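Local coordinates for phenazine biosynthesis protein PhzF family (Enterococcus faecalis, PDB 1S7J), which is of unknown precise function but has a diaminopimelate epimerase-like fold and is probably an isomerase, at residues Y24-W29 with T47-K52; L30-M35 with A58-T63; A77-L82 with L93-Q98. All blocks are in the same frame, centred on the assembly; numbering follows the deposited sequence.

Interaction 1 (Y24-W29 with T47-K52)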
loop_
_atom_site.group_PDB
_atom_site.type_symbol
_atom_site.label_atom_id
_atom_site.label_comp_id
_atom_site.label_asym_id
_atom_site.label_seq_id
_atom_site.Cartn_x
_atom_site.Cartn_y
_atom_site.Cartn_z
ATOM N N TYR A 24 -1.538 -15.198 7.182
ATOM C CA TYR A 24 -1.438 -16.542 7.729
ATOM C C TYR A 24 -0.016 -16.863 8.087
ATOM O O TYR A 24 0.865 -16.888 7.200
ATOM C CB TYR A 24 -1.909 -17.588 6.725
ATOM C CG TYR A 24 -3.388 -17.706 6.569
ATOM C CD1 TYR A 24 -4.134 -16.686 5.991
ATOM C CD2 TYR A 24 -4.056 -18.866 6.969
ATOM C CE1 TYR A 24 -5.511 -16.814 5.806
ATOM C CE2 TYR A 24 -5.426 -19.009 6.789
ATOM C CZ TYR A 24 -6.149 -17.985 6.206
ATOM O OH TYR A 24 -7.482 -18.141 5.990
ATOM N N VAL A 25 0.258 -17.063 9.377
ATOM C CA VAL A 25 1.590 -17.439 9.813
ATOM C C VAL A 25 1.560 -18.961 9.940
ATOM O O VAL A 25 0.939 -19.507 10.837
ATOM C CB VAL A 25 1.992 -16.800 11.166
ATOM C CG1 VAL A 25 3.439 -17.162 11.491
ATOM C CG2 VAL A 25 1.849 -15.287 11.110
ATOM N N LEU A 26 2.205 -19.622 8.983
ATOM C CA LEU A 26 2.261 -21.081 8.914
ATOM C C LEU A 26 3.560 -21.648 9.488
ATOM O O LEU A 26 4.592 -20.964 9.516
ATOM C CB LEU A 26 2.144 -21.525 7.446
ATOM C CG LEU A 26 1.160 -20.800 6.526
ATOM C CD1 LEU A 26 1.440 -21.155 5.085
ATOM C CD2 LEU A 26 -0.253 -21.158 6.908
ATOM N N GLU A 27 3.510 -22.897 9.936
ATOM C CA GLU A 27 4.691 -23.553 10.486
ATOM C C GLU A 27 5.506 -24.219 9.374
ATOM O O GLU A 27 6.651 -24.616 9.577
ATOM C CB GLU A 27 4.297 -24.564 11.570
ATOM C CG GLU A 27 3.202 -25.543 11.178
ATOM C CD GLU A 27 2.814 -26.478 12.316
ATOM O OE1 GLU A 27 2.595 -25.988 13.447
ATOM O OE2 GLU A 27 2.726 -27.704 12.078
ATOM N N LYS A 28 4.876 -24.339 8.203
ATOM C CA LYS A 28 5.474 -24.918 7.000
ATOM C C LYS A 28 4.654 -24.440 5.795
ATOM O O LYS A 28 3.559 -23.912 5.953
ATOM C CB LYS A 28 5.496 -26.452 7.069
ATOM C CG LYS A 28 4.148 -27.089 7.333
ATOM C CD LYS A 28 4.259 -28.593 7.507
ATOM C CE LYS A 28 2.905 -29.202 7.859
ATOM N NZ LYS A 28 2.952 -30.686 7.929
ATOM N N TRP A 29 5.197 -24.588 4.602
ATOM C CA TRP A 29 4.505 -24.147 3.413
ATOM C C TRP A 29 3.382 -25.039 2.903
ATOM O O TRP A 29 3.525 -26.261 2.812
ATOM C CB TRP A 29 5.484 -23.885 2.289
ATOM C CG TRP A 29 6.214 -22.596 2.412
ATOM C CD1 TRP A 29 7.557 -22.426 2.533
ATOM C CD2 TRP A 29 5.643 -21.270 2.387
ATOM N NE1 TRP A 29 7.869 -21.089 2.578
ATOM C CE2 TRP A 29 6.713 -20.359 2.491
ATOM C CE3 TRP A 29 4.344 -20.774 2.289
ATOM C CZ2 TRP A 29 6.517 -18.971 2.499
ATOM C CZ3 TRP A 29 4.153 -19.396 2.299
ATOM C CH2 TRP A 29 5.235 -18.516 2.404
ATOM N N THR A 47 -3.860 -11.719 0.515
ATOM C CA THR A 47 -3.733 -12.673 1.609
ATOM C C THR A 47 -2.248 -13.044 1.673
ATOM O O THR A 47 -1.716 -13.643 0.751
ATOM C CB THR A 47 -4.555 -13.948 1.383
ATOM O OG1 THR A 47 -5.939 -13.619 1.329
ATOM C CG2 THR A 47 -4.328 -14.937 2.536
ATOM N N ALA A 48 -1.591 -12.663 2.754
ATOM C CA ALA A 48 -0.170 -12.940 2.934
ATOM C C ALA A 48 0.093 -14.192 3.753
ATOM O O ALA A 48 -0.503 -14.391 4.790
ATOM C CB ALA A 48 0.507 -11.739 3.583
ATOM N N PHE A 49 0.969 -15.047 3.248
ATOM C CA PHE A 49 1.346 -16.278 3.931
ATOM C C PHE A 49 2.835 -16.181 4.241
ATOM O O PHE A 49 3.630 -15.831 3.364
ATOM C CB PHE A 49 1.095 -17.493 3.037
ATOM C CG PHE A 49 -0.323 -17.643 2.609
ATOM C CD1 PHE A 49 -0.824 -16.896 1.544
ATOM C CD2 PHE A 49 -1.175 -18.529 3.261
ATOM C CE1 PHE A 49 -2.147 -17.028 1.137
ATOM C CE2 PHE A 49 -2.499 -18.667 2.861
ATOM C CZ PHE A 49 -2.984 -17.910 1.792
ATOM N N THR A 50 3.216 -16.491 5.480
ATOM C CA THR A 50 4.613 -16.423 5.878
ATOM C C THR A 50 5.042 -17.632 6.700
ATOM O O THR A 50 4.223 -18.262 7.361
ATOM C CB THR A 50 4.898 -15.117 6.678
ATOM O OG1 THR A 50 6.301 -14.976 6.893
ATOM C CG2 THR A 50 4.190 -15.139 8.025
ATOM N N VAL A 51 6.322 -17.991 6.591
ATOM C CA VAL A 51 6.886 -19.112 7.351
ATOM C C VAL A 51 8.325 -18.772 7.755
ATOM O O VAL A 51 9.157 -18.410 6.912
ATOM C CB VAL A 51 6.836 -20.465 6.602
ATOM C CG1 VAL A 51 7.279 -21.657 7.433
ATOM C CG2 VAL A 51 5.475 -20.758 6.012
ATOM N N LYS A 52 8.597 -18.838 9.062
ATOM C CA LYS A 52 9.922 -18.535 9.587
ATOM C C LYS A 52 10.951 -19.493 9.007
ATOM O O LYS A 52 10.848 -20.707 9.180
ATOM C CB LYS A 52 9.931 -18.637 11.117
ATOM C CG LYS A 52 11.195 -18.079 11.776
ATOM C CD LYS A 52 11.274 -18.479 13.238
ATOM C CE LYS A 52 12.477 -17.869 13.933
ATOM N NZ LYS A 52 12.329 -16.400 14.148
HETATM O O HOH W 1 7.292 -21.032 10.783
#

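Interaction 2 (L30-M35 with A58-T63)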
loop_
_atom_site.group_PDB
_atom_site.type_symbol
_atom_site.label_atom_id
_atom_site.label_comp_id
_atom_site.label_asym_id
_atom_site.label_seq_id
_atom_site.Cartn_x
_atom_site.Cartn_y
_atom_site.Cartn_z
ATOM N N LEU A 30 2.270 -24.400 2.570
ATOM C CA LEU A 30 1.114 -25.079 2.013
ATOM C C LEU A 30 1.340 -25.104 0.499
ATOM O O LEU A 30 2.165 -24.342 -0.015
ATOM C CB LEU A 30 -0.167 -24.277 2.317
ATOM C CG LEU A 30 -0.739 -24.292 3.740
ATOM C CD1 LEU A 30 -1.743 -23.162 3.916
ATOM C CD2 LEU A 30 -1.387 -25.644 4.026
ATOM N N PRO A 31 0.658 -26.007 -0.217
ATOM C CA PRO A 31 0.825 -26.074 -1.672
ATOM C C PRO A 31 0.367 -24.750 -2.297
ATOM O O PRO A 31 -0.473 -24.059 -1.724
ATOM C CB PRO A 31 -0.096 -27.216 -2.062
ATOM C CG PRO A 31 -0.021 -28.130 -0.867
ATOM C CD PRO A 31 -0.136 -27.151 0.273
ATOM N N GLU A 32 0.942 -24.393 -3.434
ATOM C CA GLU A 32 0.592 -23.158 -4.141
ATOM C C GLU A 32 -0.920 -23.031 -4.349
ATOM O O GLU A 32 -1.502 -21.961 -4.116
ATOM C CB GLU A 32 1.329 -23.126 -5.492
ATOM C CG GLU A 32 0.529 -22.578 -6.691
ATOM C CD GLU A 32 0.540 -21.059 -6.788
ATOM O OE1 GLU A 32 -0.418 -20.493 -7.378
ATOM O OE2 GLU A 32 1.508 -20.428 -6.299
ATOM N N ALA A 33 -1.539 -24.128 -4.793
ATOM C CA ALA A 33 -2.976 -24.182 -5.067
ATOM C C ALA A 33 -3.814 -23.805 -3.847
ATOM O O ALA A 33 -4.711 -22.958 -3.924
ATOM C CB ALA A 33 -3.353 -25.576 -5.552
ATOM N N VAL A 34 -3.520 -24.435 -2.725
ATOM C CA VAL A 34 -4.234 -24.180 -1.497
ATOM C C VAL A 34 -4.167 -22.725 -1.072
ATOM O O VAL A 34 -5.149 -22.173 -0.566
ATOM C CB VAL A 34 -3.710 -25.046 -0.366
ATOM C CG1 VAL A 34 -4.493 -24.786 0.905
ATOM C CG2 VAL A 34 -3.784 -26.510 -0.759
ATOM N N MET A 35 -3.004 -22.118 -1.213
ATOM C CA MET A 35 -2.829 -20.731 -0.837
ATOM C C MET A 35 -3.614 -19.801 -1.758
ATOM O O MET A 35 -4.068 -18.728 -1.339
ATOM C CB MET A 35 -1.348 -20.361 -0.829
ATOM C CG MET A 35 -0.541 -21.077 0.247
ATOM S SD MET A 35 1.087 -20.322 0.512
ATOM C CE MET A 35 2.071 -21.357 -0.584
ATOM N N ALA A 58 9.910 -15.917 5.306
ATOM C CA ALA A 58 9.619 -16.011 3.893
ATOM C C ALA A 58 8.175 -15.511 3.636
ATOM O O ALA A 58 7.221 -16.067 4.171
ATOM C CB ALA A 58 9.771 -17.445 3.425
ATOM N N LEU A 59 8.042 -14.436 2.857
ATOM C CA LEU A 59 6.732 -13.873 2.543
ATOM C C LEU A 59 6.211 -14.346 1.196
ATOM O O LEU A 59 6.982 -14.624 0.278
ATOM C CB LEU A 59 6.779 -12.348 2.551
ATOM C CG LEU A 59 5.933 -11.632 3.607
ATOM C CD1 LEU A 59 6.022 -10.144 3.371
ATOM C CD2 LEU A 59 4.473 -12.095 3.568
ATOM N N ARG A 60 4.885 -14.327 1.074
ATOM C CA ARG A 60 4.181 -14.754 -0.122
ATOM C C ARG A 60 2.827 -14.018 -0.131
ATOM O O ARG A 60 2.106 -14.043 0.867
ATOM C CB ARG A 60 3.927 -16.248 -0.042
ATOM C CG ARG A 60 4.076 -16.992 -1.321
ATOM C CD ARG A 60 5.385 -17.737 -1.357
ATOM N NE ARG A 60 5.212 -19.135 -1.757
ATOM C CZ ARG A 60 4.819 -19.531 -2.972
ATOM N NH1 ARG A 60 4.695 -20.824 -3.244
ATOM N NH2 ARG A 60 4.548 -18.640 -3.905
ATOM N N TRP A 61 2.511 -13.327 -1.215
ATOM C CA TRP A 61 1.237 -12.618 -1.308
ATOM C C TRP A 61 0.415 -13.195 -2.425
ATOM O O TRP A 61 0.943 -13.570 -3.475
ATOM C CB TRP A 61 1.428 -11.133 -1.580
ATOM C CG TRP A 61 2.483 -10.468 -0.786
ATOM C CD1 TRP A 61 2.312 -9.688 0.329
ATOM C CD2 TRP A 61 3.876 -10.435 -1.080
ATOM N NE1 TRP A 61 3.510 -9.166 0.728
ATOM C CE2 TRP A 61 4.495 -9.608 -0.122
ATOM C CE3 TRP A 61 4.676 -11.024 -2.081
ATOM C CZ2 TRP A 61 5.869 -9.347 -0.123
ATOM C CZ3 TRP A 61 6.043 -10.768 -2.083
ATOM C CH2 TRP A 61 6.624 -9.934 -1.111
ATOM N N PHE A 62 -0.899 -13.242 -2.207
ATOM C CA PHE A 62 -1.857 -13.736 -3.180
ATOM C C PHE A 62 -3.094 -12.871 -3.189
ATOM O O PHE A 62 -3.496 -12.364 -2.148
ATOM C CB PHE A 62 -2.329 -15.146 -2.796
ATOM C CG PHE A 62 -1.318 -16.218 -3.020
ATOM C CD1 PHE A 62 -0.353 -16.495 -2.058
ATOM C CD2 PHE A 62 -1.344 -16.986 -4.180
ATOM C CE1 PHE A 62 0.565 -17.517 -2.242
ATOM C CE2 PHE A 62 -0.428 -18.016 -4.377
ATOM C CZ PHE A 62 0.530 -18.281 -3.404
ATOM N N THR A 63 -3.632 -12.607 -4.359
ATOM C CA THR A 63 -4.848 -11.884 -4.489
ATOM C C THR A 63 -5.935 -12.914 -4.954
ATOM O O THR A 63 -5.613 -14.056 -5.310
ATOM C CB THR A 63 -4.771 -10.654 -5.419
ATOM O OG1 THR A 63 -4.567 -11.132 -6.751
ATOM C CG2 THR A 63 -3.628 -9.737 -5.039
#

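Interaction 3 (A77-L82 with L93-Q98)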
loop_
_atom_site.group_PDB
_atom_site.type_symbol
_atom_site.label_atom_id
_atom_site.label_comp_id
_atom_site.label_asym_id
_atom_site.label_seq_id
_atom_site.Cartn_x
_atom_site.Cartn_y
_atom_site.Cartn_z
ATOM N N ALA A 77 0.993 -5.572 7.488
ATOM C CA ALA A 77 0.040 -6.395 8.202
ATOM C C ALA A 77 0.703 -7.624 8.759
ATOM O O ALA A 77 0.524 -7.948 9.926
ATOM C CB ALA A 77 -1.123 -6.780 7.280
ATOM N N THR A 78 1.463 -8.324 7.920
ATOM C CA THR A 78 2.174 -9.532 8.341
ATOM C C THR A 78 3.145 -9.219 9.453
ATOM O O THR A 78 3.390 -10.049 10.323
ATOM C CB THR A 78 2.942 -10.140 7.213
ATOM O OG1 THR A 78 2.053 -10.500 6.165
ATOM C CG2 THR A 78 3.671 -11.381 7.674
ATOM N N ALA A 79 3.748 -8.041 9.387
ATOM C CA ALA A 79 4.691 -7.603 10.384
ATOM C C ALA A 79 3.932 -7.385 11.690
ATOM O O ALA A 79 4.340 -7.866 12.758
ATOM C CB ALA A 79 5.357 -6.294 9.940
ATOM N N PHE A 80 2.841 -6.638 11.590
ATOM C CA PHE A 80 1.987 -6.325 12.712
ATOM C C PHE A 80 1.608 -7.556 13.527
ATOM O O PHE A 80 1.704 -7.539 14.744
ATOM C CB PHE A 80 0.733 -5.604 12.218
ATOM C CG PHE A 80 -0.359 -5.478 13.247
ATOM C CD1 PHE A 80 -0.367 -4.432 14.147
ATOM C CD2 PHE A 80 -1.401 -6.404 13.285
ATOM C CE1 PHE A 80 -1.393 -4.303 15.076
ATOM C CE2 PHE A 80 -2.423 -6.284 14.206
ATOM C CZ PHE A 80 -2.424 -5.236 15.100
ATOM N N VAL A 81 1.176 -8.630 12.857
ATOM C CA VAL A 81 0.789 -9.827 13.589
ATOM C C VAL A 81 1.954 -10.609 14.169
ATOM O O VAL A 81 1.780 -11.336 15.146
ATOM C CB VAL A 81 -0.113 -10.752 12.762
ATOM C CG1 VAL A 81 -0.817 -9.975 11.689
ATOM C CG2 VAL A 81 0.621 -11.934 12.224
ATOM N N LEU A 82 3.127 -10.540 13.525
ATOM C CA LEU A 82 4.296 -11.235 14.054
ATOM C C LEU A 82 4.766 -10.497 15.310
ATOM O O LEU A 82 5.064 -11.117 16.332
ATOM C CB LEU A 82 5.415 -11.307 13.017
ATOM C CG LEU A 82 5.256 -12.382 11.940
ATOM C CD1 LEU A 82 6.321 -12.232 10.890
ATOM C CD2 LEU A 82 5.297 -13.774 12.548
ATOM N N LEU A 93 11.938 -6.740 11.612
ATOM C CA LEU A 93 11.600 -8.035 11.027
ATOM C C LEU A 93 12.228 -8.144 9.613
ATOM O O LEU A 93 12.190 -7.188 8.835
ATOM C CB LEU A 93 10.070 -8.156 10.944
ATOM C CG LEU A 93 9.316 -9.349 11.547
ATOM C CD1 LEU A 93 10.217 -10.215 12.411
ATOM C CD2 LEU A 93 8.121 -8.825 12.343
ATOM N N HIS A 94 12.795 -9.301 9.304
ATOM C CA HIS A 94 13.428 -9.516 8.012
ATOM C C HIS A 94 12.711 -10.589 7.222
ATOM O O HIS A 94 12.561 -11.714 7.694
ATOM C CB HIS A 94 14.905 -9.911 8.210
ATOM C CG HIS A 94 15.705 -8.886 8.954
ATOM N ND1 HIS A 94 15.932 -7.615 8.456
ATOM C CD2 HIS A 94 16.270 -8.917 10.181
ATOM C CE1 HIS A 94 16.599 -6.909 9.353
ATOM N NE2 HIS A 94 16.817 -7.668 10.406
ATOM N N PHE A 95 12.266 -10.251 6.020
ATOM C CA PHE A 95 11.557 -11.199 5.179
ATOM C C PHE A 95 12.370 -11.601 3.964
ATOM O O PHE A 95 13.231 -10.858 3.517
ATOM C CB PHE A 95 10.225 -10.595 4.711
ATOM C CG PHE A 95 9.308 -10.203 5.824
ATOM C CD1 PHE A 95 8.500 -11.159 6.453
ATOM C CD2 PHE A 95 9.228 -8.887 6.243
ATOM C CE1 PHE A 95 7.629 -10.799 7.485
ATOM C CE2 PHE A 95 8.360 -8.510 7.275
ATOM C CZ PHE A 95 7.560 -9.473 7.897
ATOM N N THR A 96 12.087 -12.794 3.427
ATOM C CA THR A 96 12.770 -13.273 2.241
ATOM C C THR A 96 11.791 -13.552 1.085
ATOM O O THR A 96 11.524 -14.683 0.733
ATOM C CB THR A 96 13.660 -14.503 2.502
ATOM O OG1 THR A 96 12.880 -15.641 2.892
ATOM C CG2 THR A 96 14.644 -14.192 3.590
ATOM N N SER A 97 11.289 -12.477 0.495
ATOM C CA SER A 97 10.337 -12.594 -0.601
ATOM C C SER A 97 10.935 -13.000 -1.948
ATOM O O SER A 97 12.112 -13.350 -2.058
ATOM C CB SER A 97 9.569 -11.295 -0.766
ATOM O OG SER A 97 10.395 -10.245 -1.236
ATOM N N GLN A 98 10.075 -13.015 -2.976
ATOM C CA GLN A 98 10.522 -13.348 -4.302
ATOM C C GLN A 98 11.140 -12.095 -4.927
ATOM O O GLN A 98 11.905 -12.177 -5.876
ATOM C CB GLN A 98 9.384 -13.984 -5.154
ATOM C CG GLN A 98 8.178 -13.100 -5.453
ATOM C CD GLN A 98 7.174 -13.789 -6.381
ATOM O OE1 GLN A 98 6.846 -14.963 -6.198
ATOM N NE2 GLN A 98 6.720 -13.059 -7.398
#

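Interaction 1 (Y24-W29 with T47-K52)
Val-51 sets its methyl CG2 squarely over the indole of Trp-29, 3.6 Å above the ring plane, a CH-pi contact centred on the aromatic system. CG2 stands beside its own backbone N because CG1 takes the anti position (chi1 -174°); CG1 packs on Leu-26 O and Glu-27 C, while CG2 also touches Leu-26 CB. The far edge of the indole abuts the strand, with CH2 3.3 Å from Phe-49 O near the ring plane and CZ3 on Phe-49 CB. These contacts flank a parallel strand pair, the two strands of a beta-alpha-beta unit whose connection is helix 32-42. Its ladder consists of Tyr-24 N to Ala-48 O (2.7 Å), Thr-50 N to Tyr-24 O (2.9 Å) and Leu-26 N to Thr-50 O (2.9 Å). On the face covered by helix 32-42, Tyr-24 and Phe-49 point the same way, their planes 25° apart but slid so that the rings barely overlap; Phe-49 CD2 meets Tyr-24 CB at 3.7 Å. On the other face Val-25 CG2 packs against Thr-50 CG2 (3.9 Å), while Thr-50 OG1, anti to its backbone N, bonds to Ala-58 O. A water joins Leu-26 O to Lys-52 N, weakly at the latter.

Interaction 2 (L30-M35 with A58-T63)
The Phe-62 ring carries Met-35 CB over one face, 3.6 Å above the plane and displaced toward the rim, where CE1 is the nearest carbon. At the ring edge stands the carboxylate of Glu-32: OE1 lies in the ring plane, OE2 comes to 3.6 Å from CE2, and the two planes are turned 50° apart. The guanidinium of Arg-60 is met obliquely by Met-35 CE, 3.8 Å from NH1. Met-35 serves both groups: its SD sits obliquely to the phenyl ring, 5.0 Å from the centroid, in a Met-aromatic contact, and the bend at chi3 (-94°) turns CE to the arginine. Thus the first turn of helix 32-42, with Pro-31 at its N-cap, lies against strand 56-62 on the sheet face that also bears Phe-49, where the loop residue Trp-29 packs; Trp-29 makes a cation-pi contact with Arg-60. Glu-32 OE2 remains 4.3 Å from Arg-60 NH2, beyond a salt bridge, whereas that nitrogen is paired with Glu-67. With no hydrogen bond across the contact, helix and strand are joined by apolar and sulfur-aromatic packing, and the opposite charges probably add a modest attraction, offset in part by the nearby like charge of Glu-67.

Interaction 3 (A77-L82 with L93-Q98)
Leu-82 reaches from helix 72-85 into the angle between Leu-93 and Phe-95 of strand 92-97. Its CB already touches the strand, 3.7 Å from Leu-93 CD2. CG stands beside the backbone N and anti to the carbonyl carbon (chi1 -79°), and the extended chi2 of 173° carries CD1 onward to Phe-95 CE1 at 3.9 Å, the two side chains meeting tip to tip. CD1 also keeps Leu-93 CD2 within 4.1 Å. The other branch, CD2, turns to Val-25. Beside this leucine, Thr-78 CG2 approaches the same Phe-95 CE1 obliquely at 4.0 Å, and Ala-79 lies at the edge of the ring, its CA 4.2 Å from CZ. Leu-93 CD2, besides Leu-82 CB, meets Ala-79 O at 3.9 Å. The axes pass 10.1 Å apart, running at 130°. One turn separates Thr-78 from Leu-82, and Leu-93 and Phe-95 are alternate residues on one strand face. Buried Phe-95 also touches Val-104, Tyr-57 and Leu-59, consistent with helix 72-85 being the central helix that the curled strands enclose in a domain of diaminopimelate epimerase-like proteins. Thr-78 turns its hydroxyl back to Ala-74 O within the helix and offers its methyl to the ring; the buried contact is therefore carried by dispersion and the exclusion of water, without a hydrogen bond between helix and strand.

Overall arrangement
Interactions 1 and 2 share strand neighbours and one helix: 47-53 pairs with 56-62, and helix 32-42 covers the face carrying Phe-49, while helix 72-85 of interaction 3 covers the face carrying Val-25 and Thr-50. Strands 19-25 and 47-53 are therefore covered on both faces. Interaction 3 is buried and made mainly by apolar groups without hydrogen bonds, interaction 1 is mostly buried and adds the backbone bonds of a strand pair, and interaction 2 is partly buried, with charged groups at its margin. Direct links include Phe-49 N to Arg-60 O (2.8 Å) between interactions 1 and 2, Thr-50 on Thr-78 between 1 and 3, and Trp-61 on Ser-97 between 2 and 3. Glu-46, the predicted active-site residue, immediately precedes strand 47-53.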